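Local coordinates for endo-beta-mannanase (Opitutaceae bacterium TAV5, PDB 7BOB), which acts as an exo-beta-1,4-mannosidase of glycoside hydrolase family 5, probably releasing mannose from the ends of beta-1,4-linked manno-oligosaccharides, at residues T117-S122 / C163-P168; C195-V200 / P265-C270; I201-W206 / Y393-N398; W206-S211 / P229-I234; L387-H392 / R411-A416. One frame throughout, in Å; residues are numbered along the deposited sequence.

Overall arrangement
The five contacts run from the (beta/alpha)8 barrel expected of family 5 into the C-terminal domain, built on a mixed sheet. Contact 1 closes first along the chain, among loops beside helix 168-183. Contact 2 sets helix 198-201 against helix 258-272, and contact 4 ties together two parts of the loop that leads on to strand 237-241. Contact 3 joins that loop to residues 393-398, just beyond strand 385-389, and contact 5 packs this strand on helix 406-422. Contacts 3 and 4 share Trp206, their centres 12 Å apart. Contacts 1 and 5 are farthest apart, 28 Å between centres. Contact 3 joins the two domains directly, and side chains of contacts 2 and 5 touch across the same boundary.

Contact 1 (T117-S122 / C163-P168); sequences TQNLFS and CSAATP
The ring of Phe121 has the backbone N of Cys163 at its edge, in the ring plane. Cys163 SG lies 3.6 Å from Phe121 CE2 and 4.8 Å from the ring centroid, 71° off the normal, an oblique sulfur-aromatic contact. The loop before helix 124-141 thus packs on the end of the short helix 162-165, ahead of helix 168-183, whose Trp174 pairs edge-to-face with Phe121. The carboxamide of Asn119 turns its two ends to neighbouring methyls: ND2 approaches Ala165 CB to 3.6 Å, and OD1 reaches Ala166 CB at the same separation. Ala166 CB also faces Phe121 CB, 3.9 Å away.

With CG anti to its backbone N (chi1 180°), Asn119 can curl its oxygen back over its own turn. Asn119 OD1 takes Ser122 N at 3.0 Å on an in-plane lone pair and Phe121 N at 2.8 Å from above the carbonyl plane, the latter bond closing an Asx turn. Its ND2 bonds to Asp162 O, just ahead of Cys163. An alanine in place of Asn119 would remove the carboxamide and probably loosen both the turn that presents Phe121 and the tie to Asp162. Across the segments the contact is thus apolar and sulfur-aromatic; the bonds to Asn119 OD1 stay within its own loop and probably help hold the turn that carries the ring.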
# COMPACT_ATOMS: atom_id res chain seq x y z
N THR A 117 18.37 -12.81 -6.01
CA THR A 117 17.41 -13.79 -5.52
C THR A 117 17.85 -14.44 -4.21
O THR A 117 17.04 -15.12 -3.57
CB THR A 117 17.16 -14.90 -6.56
OG1 THR A 117 18.25 -15.83 -6.54
CG2 THR A 117 17.01 -14.32 -7.97
N GLN A 118 19.10 -14.27 -3.79
CA GLN A 118 19.62 -14.93 -2.61
C GLN A 118 19.60 -13.94 -1.45
O GLN A 118 20.43 -13.02 -1.39
CB GLN A 118 21.03 -15.44 -2.84
CG GLN A 118 21.13 -16.64 -3.77
CD GLN A 118 22.58 -16.92 -4.02
OE1 GLN A 118 23.16 -16.38 -4.96
NE2 GLN A 118 23.20 -17.67 -3.11
N ASN A 119 18.66 -14.16 -0.54
CA ASN A 119 18.48 -13.33 0.63
C ASN A 119 19.61 -13.56 1.62
O ASN A 119 19.84 -14.70 2.03
CB ASN A 119 17.13 -13.65 1.27
CG ASN A 119 16.87 -12.82 2.52
OD1 ASN A 119 17.40 -13.11 3.59
ND2 ASN A 119 16.03 -11.79 2.38
N LEU A 120 20.29 -12.48 2.02
CA LEU A 120 21.47 -12.59 2.87
C LEU A 120 21.20 -13.44 4.11
O LEU A 120 22.07 -14.20 4.55
CB LEU A 120 21.97 -11.20 3.29
CG LEU A 120 23.18 -11.20 4.25
CD1 LEU A 120 24.48 -11.41 3.48
CD2 LEU A 120 23.28 -9.95 5.14
N PHE A 121 19.99 -13.35 4.66
CA PHE A 121 19.71 -13.97 5.95
C PHE A 121 19.16 -15.39 5.86
O PHE A 121 19.38 -16.19 6.77
CB PHE A 121 18.70 -13.11 6.73
CG PHE A 121 19.16 -11.69 6.98
CD1 PHE A 121 20.33 -11.44 7.67
CD2 PHE A 121 18.40 -10.62 6.52
CE1 PHE A 121 20.75 -10.13 7.91
CE2 PHE A 121 18.80 -9.31 6.76
CZ PHE A 121 19.98 -9.06 7.46
N SER A 122 18.43 -15.71 4.79
CA SER A 122 17.68 -16.96 4.74
C SER A 122 18.20 -17.95 3.72
O SER A 122 17.94 -19.15 3.87
CB SER A 122 16.22 -16.67 4.39
OG SER A 122 16.20 -15.94 3.18
N CYS A 163 15.96 -7.57 5.02
CA CYS A 163 15.18 -7.63 6.27
C CYS A 163 13.67 -7.76 6.04
O CYS A 163 12.96 -8.30 6.90
CB CYS A 163 15.42 -6.38 7.10
SG CYS A 163 17.14 -6.22 7.56
N SER A 164 13.15 -7.17 4.96
CA SER A 164 11.72 -7.27 4.66
C SER A 164 11.35 -8.66 4.18
O SER A 164 10.24 -9.13 4.44
CB SER A 164 11.30 -6.27 3.57
OG SER A 164 11.87 -4.98 3.76
N ALA A 165 12.26 -9.33 3.50
CA ALA A 165 11.95 -10.61 2.88
C ALA A 165 12.26 -11.79 3.79
O ALA A 165 11.74 -12.89 3.55
CB ALA A 165 12.73 -10.74 1.57
N ALA A 166 13.08 -11.62 4.81
CA ALA A 166 13.35 -12.70 5.75
C ALA A 166 12.49 -12.52 6.99
O ALA A 166 12.27 -11.39 7.43
CB ALA A 166 14.82 -12.71 6.14
N THR A 167 12.03 -13.63 7.55
CA THR A 167 11.27 -13.54 8.78
C THR A 167 12.19 -13.11 9.93
O THR A 167 13.40 -13.33 9.89
CB THR A 167 10.64 -14.88 9.12
OG1 THR A 167 11.68 -15.82 9.39
CG2 THR A 167 9.73 -15.38 7.96
N PRO A 168 11.62 -12.48 10.98
CA PRO A 168 12.40 -12.26 12.21
C PRO A 168 13.09 -13.52 12.72
O PRO A 168 14.23 -13.44 13.18
CB PRO A 168 11.34 -11.74 13.19
CG PRO A 168 10.28 -11.10 12.33
CD PRO A 168 10.25 -11.94 11.06

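Contact 2 (C195-V200 / P265-C270); sequences CDHQQV and PFYVKC
This is a buried, mainly apolar contact near the centre of the chain, where the turn leading into the short helix 198-201, and that helix itself, meet helix 258-272 of the barrel. Its centrepiece is a CH-pi interaction. His197 CB sits 3.6 Å from the centroid of the Tyr267 ring, 10° off the normal and so squarely over one face. The imidazole runs alongside the phenol in the same direction, their planes 56° apart, and His197 CD2 comes to 3.4 Å from Tyr267 OH. To do this His197 adopts the crowded first torsion (chi1 67°), CG lying between backbone N and carbonyl carbon.

Val200, one turn on, spreads over the rest. Its CB touches Tyr267 CD1 at 4.0 Å, Val200 CG2 meets Cys270 CB at 4.1 Å, and Val200 CG1 reaches Phe266 CE2 at 4.2 Å. Upstream, Asp196 OD1 accepts from Gln198 N at 2.8 Å, a capping bond in the turn that leads into the short helix.

The polar tips have partners beyond the two segments: His197 NE2 bonds to Trp247 O, and Tyr267 OH to His248 ND1. An alanine in place of Tyr267 would probably leave His197 CB without its aromatic platform and remove the hydroxyl bonded to His248. Apolar packing thus joins the turn and short helix to helix 258-272, while both aromatic polar ends are satisfied by Trp247 and His248.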
# COMPACT_ATOMS: atom_id res chain seq x y z
N CYS A 195 23.79 -2.02 14.02
CA CYS A 195 22.46 -1.56 13.62
C CYS A 195 22.25 -0.08 13.96
O CYS A 195 22.99 0.52 14.75
CB CYS A 195 21.40 -2.42 14.31
SG CYS A 195 21.32 -4.13 13.70
N ASP A 196 21.22 0.50 13.35
CA ASP A 196 20.95 1.92 13.55
C ASP A 196 19.62 2.11 14.26
O ASP A 196 19.12 1.18 14.92
CB ASP A 196 21.00 2.67 12.21
CG ASP A 196 19.93 2.22 11.21
OD1 ASP A 196 18.91 1.65 11.62
OD2 ASP A 196 20.11 2.43 9.98
N HIS A 197 19.01 3.29 14.13
CA HIS A 197 17.80 3.59 14.88
C HIS A 197 16.57 2.85 14.36
O HIS A 197 15.54 2.86 15.03
CB HIS A 197 17.57 5.11 14.90
CG HIS A 197 17.23 5.70 13.57
ND1 HIS A 197 18.00 5.50 12.44
CD2 HIS A 197 16.20 6.49 13.18
CE1 HIS A 197 17.45 6.13 11.41
NE2 HIS A 197 16.35 6.74 11.84
N GLN A 198 16.67 2.16 13.22
CA GLN A 198 15.52 1.37 12.80
C GLN A 198 15.24 0.21 13.75
O GLN A 198 14.15 -0.36 13.67
CB GLN A 198 15.72 0.87 11.38
CG GLN A 198 15.96 2.03 10.45
CD GLN A 198 15.44 1.78 9.10
OE1 GLN A 198 14.25 1.52 8.93
NE2 GLN A 198 16.33 1.79 8.10
N GLN A 199 16.17 -0.12 14.65
CA GLN A 199 15.82 -1.00 15.76
C GLN A 199 14.63 -0.46 16.54
O GLN A 199 13.85 -1.25 17.09
CB GLN A 199 17.01 -1.17 16.71
CG GLN A 199 18.25 -1.78 16.12
CD GLN A 199 19.41 -1.72 17.11
OE1 GLN A 199 19.57 -2.62 17.94
NE2 GLN A 199 20.17 -0.64 17.07
N VAL A 200 14.50 0.87 16.64
CA VAL A 200 13.44 1.50 17.42
C VAL A 200 12.21 1.82 16.56
O VAL A 200 11.08 1.59 16.98
CB VAL A 200 13.96 2.78 18.10
CG1 VAL A 200 12.85 3.43 18.91
CG2 VAL A 200 15.17 2.47 19.00
N PRO A 265 19.55 11.12 21.64
CA PRO A 265 19.49 10.69 23.05
C PRO A 265 18.30 9.80 23.35
O PRO A 265 18.42 8.87 24.16
CB PRO A 265 19.40 12.01 23.84
CG PRO A 265 19.99 13.02 22.92
CD PRO A 265 19.60 12.59 21.53
N PHE A 266 17.15 10.06 22.72
CA PHE A 266 16.00 9.19 22.91
C PHE A 266 16.28 7.78 22.41
O PHE A 266 15.97 6.79 23.09
CB PHE A 266 14.78 9.78 22.21
CG PHE A 266 13.67 8.79 22.04
CD1 PHE A 266 12.77 8.55 23.08
CD2 PHE A 266 13.52 8.09 20.85
CE1 PHE A 266 11.73 7.62 22.93
CE2 PHE A 266 12.47 7.17 20.68
CZ PHE A 266 11.59 6.94 21.72
N TYR A 267 16.85 7.66 21.20
CA TYR A 267 17.21 6.33 20.67
C TYR A 267 18.20 5.62 21.59
O TYR A 267 18.08 4.41 21.82
CB TYR A 267 17.81 6.45 19.27
CG TYR A 267 16.85 6.96 18.22
CD1 TYR A 267 15.56 6.47 18.15
CD2 TYR A 267 17.24 7.91 17.29
CE1 TYR A 267 14.68 6.93 17.19
CE2 TYR A 267 16.37 8.37 16.32
CZ TYR A 267 15.10 7.88 16.28
OH TYR A 267 14.25 8.35 15.33
N VAL A 268 19.20 6.36 22.09
CA VAL A 268 20.18 5.77 22.99
C VAL A 268 19.50 5.29 24.27
O VAL A 268 19.76 4.18 24.75
CB VAL A 268 21.31 6.78 23.29
CG1 VAL A 268 22.28 6.26 24.38
CG2 VAL A 268 22.08 7.09 22.00
N LYS A 269 18.58 6.10 24.80
CA LYS A 269 17.83 5.71 26.00
C LYS A 269 17.09 4.40 25.79
O LYS A 269 17.09 3.52 26.66
CB LYS A 269 16.82 6.81 26.37
CG LYS A 269 17.41 8.07 26.95
CD LYS A 269 16.32 9.02 27.50
CE LYS A 269 16.91 10.39 27.79
NZ LYS A 269 15.89 11.39 28.24
N CYS A 270 16.38 4.26 24.66
CA CYS A 270 15.72 2.99 24.38
C CYS A 270 16.70 1.83 24.33
O CYS A 270 16.50 0.80 24.98
CB CYS A 270 14.92 3.07 23.08
SG CYS A 270 13.67 4.38 23.12

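Contact 3 (I201-W206 / Y393-N398); sequences IADTGW and YYHRNN
Asp203 is gripped tightly at the heart of this loop-to-loop contact, whereas His395 lies on its looser side. CG anti to the backbone N (chi1 -173°) sends the carboxylate into the bend of residues 394-396. Arg396 N donates to Asp203 OD2 over 3.0 Å, nearly along the C-O axis, and Arg207 NH2, from outside the two segments, adds a salt bridge to the same oxygen. Asp203 OD1 takes Gly205 N at 3.2 Å, forming an Asx turn. Arg396, bent at chi3, folds back so that NH1 reaches Asp203 O at 3.0 Å (angle 163°), with the oxygen in the guanidinium plane. Tyr394 fills the flank, its CB 3.4 Å from Asp203 OD2 and Ala202 O at its ring edge; its hydroxyl bonds to Gln199 O and Leu208 N.

On the other side His395, partly exposed, only leans its CE1 against Asp203 CB at 3.6 Å, and its ND1 is buried here without a partner in the model. Two backbone N-H groups and the charge of Arg207 would be expected to favour the ionised carboxylate, so that Asp203 ties the barrel loop to the segment following strand 385-389.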
# COMPACT_ATOMS: atom_id res chain seq x y z
N ILE A 201 12.42 2.39 15.37
CA ILE A 201 11.33 2.96 14.59
C ILE A 201 10.75 2.01 13.54
O ILE A 201 9.75 2.36 12.89
CB ILE A 201 11.77 4.28 13.93
CG1 ILE A 201 12.80 4.00 12.82
CG2 ILE A 201 12.31 5.29 15.00
CD1 ILE A 201 12.91 5.10 11.79
N ALA A 202 11.36 0.83 13.30
CA ALA A 202 10.77 -0.15 12.39
C ALA A 202 10.88 -1.55 12.98
O ALA A 202 11.49 -1.76 14.04
CB ALA A 202 11.42 -0.10 11.00
N ASP A 203 10.25 -2.53 12.32
CA ASP A 203 10.45 -3.94 12.64
C ASP A 203 11.17 -4.57 11.45
O ASP A 203 10.55 -4.99 10.48
CB ASP A 203 9.17 -4.70 12.95
CG ASP A 203 9.44 -6.13 13.45
OD1 ASP A 203 10.63 -6.48 13.67
OD2 ASP A 203 8.47 -6.89 13.65
N THR A 204 12.50 -4.61 11.55
CA THR A 204 13.38 -5.18 10.54
C THR A 204 13.81 -6.58 10.89
O THR A 204 14.56 -7.18 10.14
CB THR A 204 14.63 -4.31 10.40
OG1 THR A 204 15.38 -4.41 11.62
CG2 THR A 204 14.25 -2.85 10.15
N GLY A 205 13.37 -7.11 12.04
CA GLY A 205 13.93 -8.30 12.62
C GLY A 205 15.13 -8.05 13.51
O GLY A 205 15.60 -8.99 14.18
N TRP A 206 15.65 -6.82 13.56
CA TRP A 206 16.75 -6.46 14.45
C TRP A 206 16.13 -5.73 15.64
O TRP A 206 15.86 -4.53 15.59
CB TRP A 206 17.79 -5.63 13.71
CG TRP A 206 18.58 -6.47 12.72
CD1 TRP A 206 18.27 -6.70 11.40
CD2 TRP A 206 19.78 -7.21 12.98
NE1 TRP A 206 19.21 -7.53 10.82
CE2 TRP A 206 20.15 -7.86 11.77
CE3 TRP A 206 20.58 -7.40 14.12
CZ2 TRP A 206 21.28 -8.67 11.67
CZ3 TRP A 206 21.70 -8.20 14.02
CH2 TRP A 206 22.05 -8.83 12.80
N TYR A 393 6.47 -5.24 21.41
CA TYR A 393 6.81 -4.04 20.67
C TYR A 393 6.82 -4.26 19.16
O TYR A 393 6.39 -3.38 18.41
CB TYR A 393 8.17 -3.53 21.16
CG TYR A 393 8.57 -2.16 20.64
CD1 TYR A 393 9.19 -2.02 19.39
CD2 TYR A 393 8.37 -1.02 21.40
CE1 TYR A 393 9.58 -0.75 18.92
CE2 TYR A 393 8.74 0.25 20.95
CZ TYR A 393 9.34 0.38 19.72
OH TYR A 393 9.69 1.64 19.28
N TYR A 394 7.27 -5.42 18.70
CA TYR A 394 7.42 -5.69 17.28
C TYR A 394 6.28 -6.58 16.82
O TYR A 394 5.90 -7.53 17.52
CB TYR A 394 8.78 -6.34 16.98
CG TYR A 394 9.94 -5.49 17.46
CD1 TYR A 394 10.50 -4.52 16.63
CD2 TYR A 394 10.47 -5.64 18.74
CE1 TYR A 394 11.56 -3.72 17.05
CE2 TYR A 394 11.54 -4.85 19.18
CZ TYR A 394 12.07 -3.89 18.34
OH TYR A 394 13.09 -3.09 18.76
N HIS A 395 5.74 -6.29 15.64
CA HIS A 395 4.51 -6.93 15.20
C HIS A 395 4.72 -8.12 14.27
O HIS A 395 3.87 -9.02 14.27
CB HIS A 395 3.60 -5.91 14.50
CG HIS A 395 4.23 -5.27 13.30
ND1 HIS A 395 5.35 -4.46 13.38
CD2 HIS A 395 3.92 -5.34 11.98
CE1 HIS A 395 5.67 -4.03 12.17
NE2 HIS A 395 4.83 -4.57 11.30
N ARG A 396 5.79 -8.17 13.48
CA ARG A 396 5.88 -9.22 12.46
C ARG A 396 5.93 -10.60 13.12
O ARG A 396 6.78 -10.86 13.97
CB ARG A 396 7.10 -9.00 11.57
CG ARG A 396 6.98 -7.74 10.74
CD ARG A 396 8.31 -7.38 10.11
NE ARG A 396 8.74 -8.39 9.14
CZ ARG A 396 9.93 -8.38 8.53
NH1 ARG A 396 10.80 -7.41 8.79
NH2 ARG A 396 10.26 -9.34 7.67
N ASN A 397 4.95 -11.44 12.78
CA ASN A 397 4.88 -12.83 13.24
C ASN A 397 4.83 -12.95 14.77
O ASN A 397 5.23 -13.96 15.34
CB ASN A 397 6.04 -13.65 12.67
CG ASN A 397 5.94 -13.78 11.17
OD1 ASN A 397 4.85 -13.93 10.63
ND2 ASN A 397 7.08 -13.70 10.49
N ASN A 398 4.32 -11.91 15.42
CA ASN A 398 4.16 -11.87 16.88
C ASN A 398 2.70 -12.14 17.21
O ASN A 398 1.85 -11.25 17.13
CB ASN A 398 4.60 -10.52 17.42
CG ASN A 398 4.69 -10.52 18.94
OD1 ASN A 398 4.07 -11.36 19.59
ND2 ASN A 398 5.46 -9.59 19.51

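Contact 4 (W206-S211 / P229-I234); sequences WRLGGS and PAQPGI
Gln231, Ala230 and Trp206 carry most of the contact between these two parts of one long loop. Gln231 leaves its backbone with CG anti to the carbonyl carbon (chi1 -69°) and stays extended, so that its amide reaches the carbonyl of Arg207. Gln231 NE2 donates to Arg207 O over 3.1 Å, but the bond is bent (148°) and the donor stands 64° out of the carbonyl plane. The same NE2 also bonds to Gln199 OE1 on helix 198-201, so its position is fixed from two sides. Midway along the chain, Gln231 CG leans obliquely on the indole of Trp206, 4.2 Å from CE3.

Ala230 offers a small methyl to a curve of backbone: Ala230 CB lies 3.6 Å from Arg207 O and 3.8 Å from Gly209 C. The backbones come nearest at Gly210, whose CA is 4.6 Å from that of Ala230, an approach eased by the lack of a side chain there. A water links the two backbones, accepting from Arg207 N at 2.8 Å and donating to Ala230 O. Farther out, the ring of Pro229 rests on the Gly210-Ser211 backbone, on the more exposed side.

Asn228 reinforces the pairing by bonding to both Arg207 O and Gly209 N. The whole unit is wedged between helix 168-183, where Trp206 packs on Val171 and Trp174, and helix 198-201, touched by Leu208; Leu237 of strand 237-241 lies against both Leu208 and Gln231.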
# COMPACT_ATOMS: atom_id res chain seq x y z
N TRP A 206 15.65 -6.82 13.56
CA TRP A 206 16.75 -6.46 14.45
C TRP A 206 16.13 -5.73 15.64
O TRP A 206 15.86 -4.53 15.59
CB TRP A 206 17.79 -5.63 13.71
CG TRP A 206 18.58 -6.47 12.72
CD1 TRP A 206 18.27 -6.70 11.40
CD2 TRP A 206 19.78 -7.21 12.98
NE1 TRP A 206 19.21 -7.53 10.82
CE2 TRP A 206 20.15 -7.86 11.77
CE3 TRP A 206 20.58 -7.40 14.12
CZ2 TRP A 206 21.28 -8.67 11.67
CZ3 TRP A 206 21.70 -8.20 14.02
CH2 TRP A 206 22.05 -8.83 12.80
N ARG A 207 15.88 -6.48 16.71
CA ARG A 207 14.95 -6.06 17.75
C ARG A 207 15.63 -5.85 19.09
O ARG A 207 16.60 -6.53 19.43
CB ARG A 207 13.84 -7.08 17.93
CG ARG A 207 12.96 -7.24 16.70
CD ARG A 207 12.15 -8.51 16.79
NE ARG A 207 11.06 -8.52 15.83
CZ ARG A 207 10.16 -9.50 15.74
NH1 ARG A 207 10.23 -10.54 16.57
NH2 ARG A 207 9.17 -9.42 14.85
N LEU A 208 15.10 -4.88 19.83
CA LEU A 208 15.39 -4.71 21.25
C LEU A 208 14.34 -5.49 22.02
O LEU A 208 13.18 -5.11 22.06
CB LEU A 208 15.32 -3.23 21.64
CG LEU A 208 16.14 -2.24 20.82
CD1 LEU A 208 15.82 -0.82 21.24
CD2 LEU A 208 17.62 -2.53 21.01
N GLY A 209 14.74 -6.60 22.63
CA GLY A 209 13.82 -7.23 23.56
C GLY A 209 13.43 -8.66 23.25
O GLY A 209 12.54 -8.92 22.42
N GLY A 210 14.12 -9.59 23.92
CA GLY A 210 13.68 -10.96 24.02
C GLY A 210 13.72 -11.41 25.48
O GLY A 210 14.00 -10.61 26.38
N SER A 211 13.45 -12.69 25.68
CA SER A 211 13.63 -13.33 26.98
C SER A 211 14.54 -14.55 26.82
O SER A 211 14.30 -15.41 25.97
CB SER A 211 12.29 -13.72 27.60
OG SER A 211 11.86 -15.00 27.16
N PRO A 229 18.68 -10.83 24.26
CA PRO A 229 18.54 -12.16 23.62
C PRO A 229 17.90 -12.15 22.24
O PRO A 229 18.05 -13.14 21.50
CB PRO A 229 17.67 -12.94 24.62
CG PRO A 229 17.78 -12.17 25.92
CD PRO A 229 17.94 -10.74 25.53
N ALA A 230 17.20 -11.08 21.85
CA ALA A 230 16.67 -11.01 20.49
C ALA A 230 17.77 -10.81 19.47
O ALA A 230 17.53 -11.00 18.28
CB ALA A 230 15.65 -9.88 20.36
N GLN A 231 18.97 -10.43 19.93
CA GLN A 231 20.17 -10.36 19.11
C GLN A 231 21.19 -11.31 19.72
O GLN A 231 22.10 -10.89 20.45
CB GLN A 231 20.69 -8.92 19.02
CG GLN A 231 19.77 -7.98 18.22
CD GLN A 231 20.23 -6.54 18.25
OE1 GLN A 231 21.42 -6.26 18.25
NE2 GLN A 231 19.29 -5.61 18.31
N PRO A 232 21.06 -12.60 19.46
CA PRO A 232 21.89 -13.59 20.16
C PRO A 232 23.36 -13.41 19.82
O PRO A 232 23.73 -13.16 18.67
CB PRO A 232 21.36 -14.93 19.64
CG PRO A 232 20.80 -14.59 18.29
CD PRO A 232 20.18 -13.24 18.46
N GLY A 233 24.19 -13.52 20.85
CA GLY A 233 25.62 -13.41 20.64
C GLY A 233 26.15 -12.00 20.51
O GLY A 233 27.35 -11.85 20.24
N ILE A 234 25.33 -10.97 20.72
CA ILE A 234 25.76 -9.58 20.58
C ILE A 234 26.02 -9.01 21.97
O ILE A 234 25.12 -8.98 22.82
CB ILE A 234 24.71 -8.74 19.84
CG1 ILE A 234 24.54 -9.26 18.40
CG2 ILE A 234 25.10 -7.27 19.86
CD1 ILE A 234 25.74 -9.00 17.54
O HOH W 1 17.19 -8.93 16.38

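Contact 5 (L387-H392 / R411-A416); sequences LYWPRH and RRLILA
Two leucines interlock here, each fitting a shallow hollow offered by the other segment. Helix 411-416 runs nearly antiparallel to strand 387-389, at 160°, with their axes 9.8 Å apart. Leu413 is the bump on the helix: its CD2 settles against the strand backbone and the root of the opposite side chain, 3.9 Å from Leu387 CB and 4.0 Å from Tyr388 O. The other branch, Leu413 CD1, approaches the Trp389 indole obliquely, 4.3 Å from CE3.

Leu387 returns the fit. Its two methyls straddle the shelf left beside Leu413 on the helix, with Leu387 CD1 over the backbone at 3.8 Å from Leu413 O and Leu387 CD2 against the methyl of Ala416 at 3.9 Å. The small side chain of Ala416, three residues after Leu413, makes the hollow for that branch. The side-chain packing is apolar, with methyls also lying against backbone carbonyls. Tyr388 starts away from the helix, and its hydroxyl bonds to Glu456.

Trp389 itself is stacked on Tyr393 and meets Phe274 edge-to-face. Leu413 also touches Phe266, and Trp389 touches Cys270, both of helix 258-272, so the barrel packs on this contact. It belongs to the beta-alpha-beta unit of strand 385-389, helix 406-422 and strand 427-431: Leu387 and Trp389 make backbone hydrogen bonds to strand 427-431, and Tyr388 makes them to strand 444-448 on the other side.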
# COMPACT_ATOMS: atom_id res chain seq x y z
N LEU A 387 8.61 6.80 30.28
CA LEU A 387 7.70 6.40 29.21
C LEU A 387 7.62 4.88 29.15
O LEU A 387 8.63 4.18 29.30
CB LEU A 387 8.19 6.96 27.88
CG LEU A 387 8.32 8.48 27.79
CD1 LEU A 387 9.10 8.86 26.53
CD2 LEU A 387 6.94 9.12 27.79
N TYR A 388 6.41 4.36 28.94
CA TYR A 388 6.16 2.92 28.99
C TYR A 388 6.50 2.28 27.64
O TYR A 388 5.90 2.63 26.62
CB TYR A 388 4.71 2.66 29.37
CG TYR A 388 4.36 1.20 29.57
CD1 TYR A 388 3.69 0.48 28.57
CD2 TYR A 388 4.69 0.53 30.74
CE1 TYR A 388 3.37 -0.85 28.74
CE2 TYR A 388 4.36 -0.80 30.92
CZ TYR A 388 3.70 -1.48 29.91
OH TYR A 388 3.37 -2.81 30.06
N TRP A 389 7.49 1.37 27.63
CA TRP A 389 7.82 0.54 26.47
C TRP A 389 7.00 -0.75 26.56
O TRP A 389 7.14 -1.49 27.53
CB TRP A 389 9.32 0.23 26.45
CG TRP A 389 9.84 -0.61 25.28
CD1 TRP A 389 9.70 -1.96 25.11
CD2 TRP A 389 10.59 -0.14 24.15
NE1 TRP A 389 10.32 -2.35 23.97
CE2 TRP A 389 10.89 -1.27 23.36
CE3 TRP A 389 11.07 1.11 23.74
CZ2 TRP A 389 11.60 -1.19 22.15
CZ3 TRP A 389 11.79 1.19 22.54
CH2 TRP A 389 12.04 0.05 21.76
N PRO A 390 6.09 -1.01 25.62
CA PRO A 390 5.13 -2.12 25.81
C PRO A 390 5.81 -3.48 25.77
O PRO A 390 6.85 -3.67 25.13
CB PRO A 390 4.14 -1.94 24.65
CG PRO A 390 4.90 -1.17 23.60
CD PRO A 390 5.85 -0.26 24.38
N ARG A 391 5.17 -4.47 26.43
CA ARG A 391 5.75 -5.82 26.48
C ARG A 391 5.94 -6.42 25.09
O ARG A 391 6.93 -7.11 24.85
CB ARG A 391 4.88 -6.74 27.35
CG ARG A 391 5.23 -8.23 27.21
CD ARG A 391 4.41 -9.12 28.14
NE ARG A 391 4.75 -8.87 29.53
CZ ARG A 391 5.75 -9.48 30.17
NH1 ARG A 391 6.50 -10.39 29.54
NH2 ARG A 391 6.00 -9.19 31.44
N HIS A 392 5.01 -6.21 24.18
CA HIS A 392 5.16 -6.70 22.81
C HIS A 392 5.26 -5.48 21.90
O HIS A 392 4.28 -4.77 21.68
CB HIS A 392 3.99 -7.59 22.40
CG HIS A 392 3.65 -8.64 23.42
ND1 HIS A 392 4.31 -9.85 23.49
CD2 HIS A 392 2.74 -8.65 24.43
CE1 HIS A 392 3.81 -10.56 24.48
NE2 HIS A 392 2.86 -9.86 25.07
N ARG A 411 6.74 7.02 17.11
CA ARG A 411 6.27 8.38 16.88
C ARG A 411 5.72 8.99 18.16
O ARG A 411 5.98 10.16 18.46
CB ARG A 411 5.18 8.41 15.80
CG ARG A 411 5.60 9.01 14.48
CD ARG A 411 4.70 8.49 13.31
NE ARG A 411 3.28 8.58 13.61
CZ ARG A 411 2.56 9.69 13.46
NH1 ARG A 411 3.18 10.79 12.99
NH2 ARG A 411 1.25 9.71 13.76
N ARG A 412 4.95 8.21 18.92
CA ARG A 412 4.35 8.72 20.15
C ARG A 412 5.39 8.89 21.24
O ARG A 412 5.31 9.84 22.03
CB ARG A 412 3.25 7.78 20.63
CG ARG A 412 2.08 7.61 19.67
CD ARG A 412 1.27 6.36 20.02
NE ARG A 412 -0.11 6.44 19.53
CZ ARG A 412 -0.48 6.05 18.32
NH1 ARG A 412 0.44 5.55 17.48
NH2 ARG A 412 -1.76 6.16 17.93
N LEU A 413 6.36 7.98 21.29
CA LEU A 413 7.38 8.08 22.31
C LEU A 413 8.29 9.27 22.04
O LEU A 413 8.65 10.00 22.97
CB LEU A 413 8.17 6.77 22.37
CG LEU A 413 7.44 5.55 22.95
CD1 LEU A 413 8.34 4.32 22.87
CD2 LEU A 413 7.03 5.79 24.38
N ILE A 414 8.62 9.51 20.76
CA ILE A 414 9.54 10.59 20.42
C ILE A 414 8.96 11.93 20.86
O ILE A 414 9.64 12.76 21.48
CB ILE A 414 9.85 10.57 18.92
CG1 ILE A 414 10.87 9.47 18.61
CG2 ILE A 414 10.33 11.94 18.45
CD1 ILE A 414 11.04 9.17 17.12
N LEU A 415 7.68 12.15 20.56
CA LEU A 415 7.03 13.43 20.83
C LEU A 415 6.81 13.62 22.32
O LEU A 415 7.05 14.70 22.86
CB LEU A 415 5.70 13.52 20.08
CG LEU A 415 5.00 14.86 20.30
CD1 LEU A 415 5.75 15.98 19.60
CD2 LEU A 415 3.57 14.79 19.83
N ALA A 416 6.30 12.59 23.00
CA ALA A 416 6.14 12.69 24.44
C ALA A 416 7.48 12.97 25.11
O ALA A 416 7.56 13.83 25.99
CB ALA A 416 5.51 11.41 25.00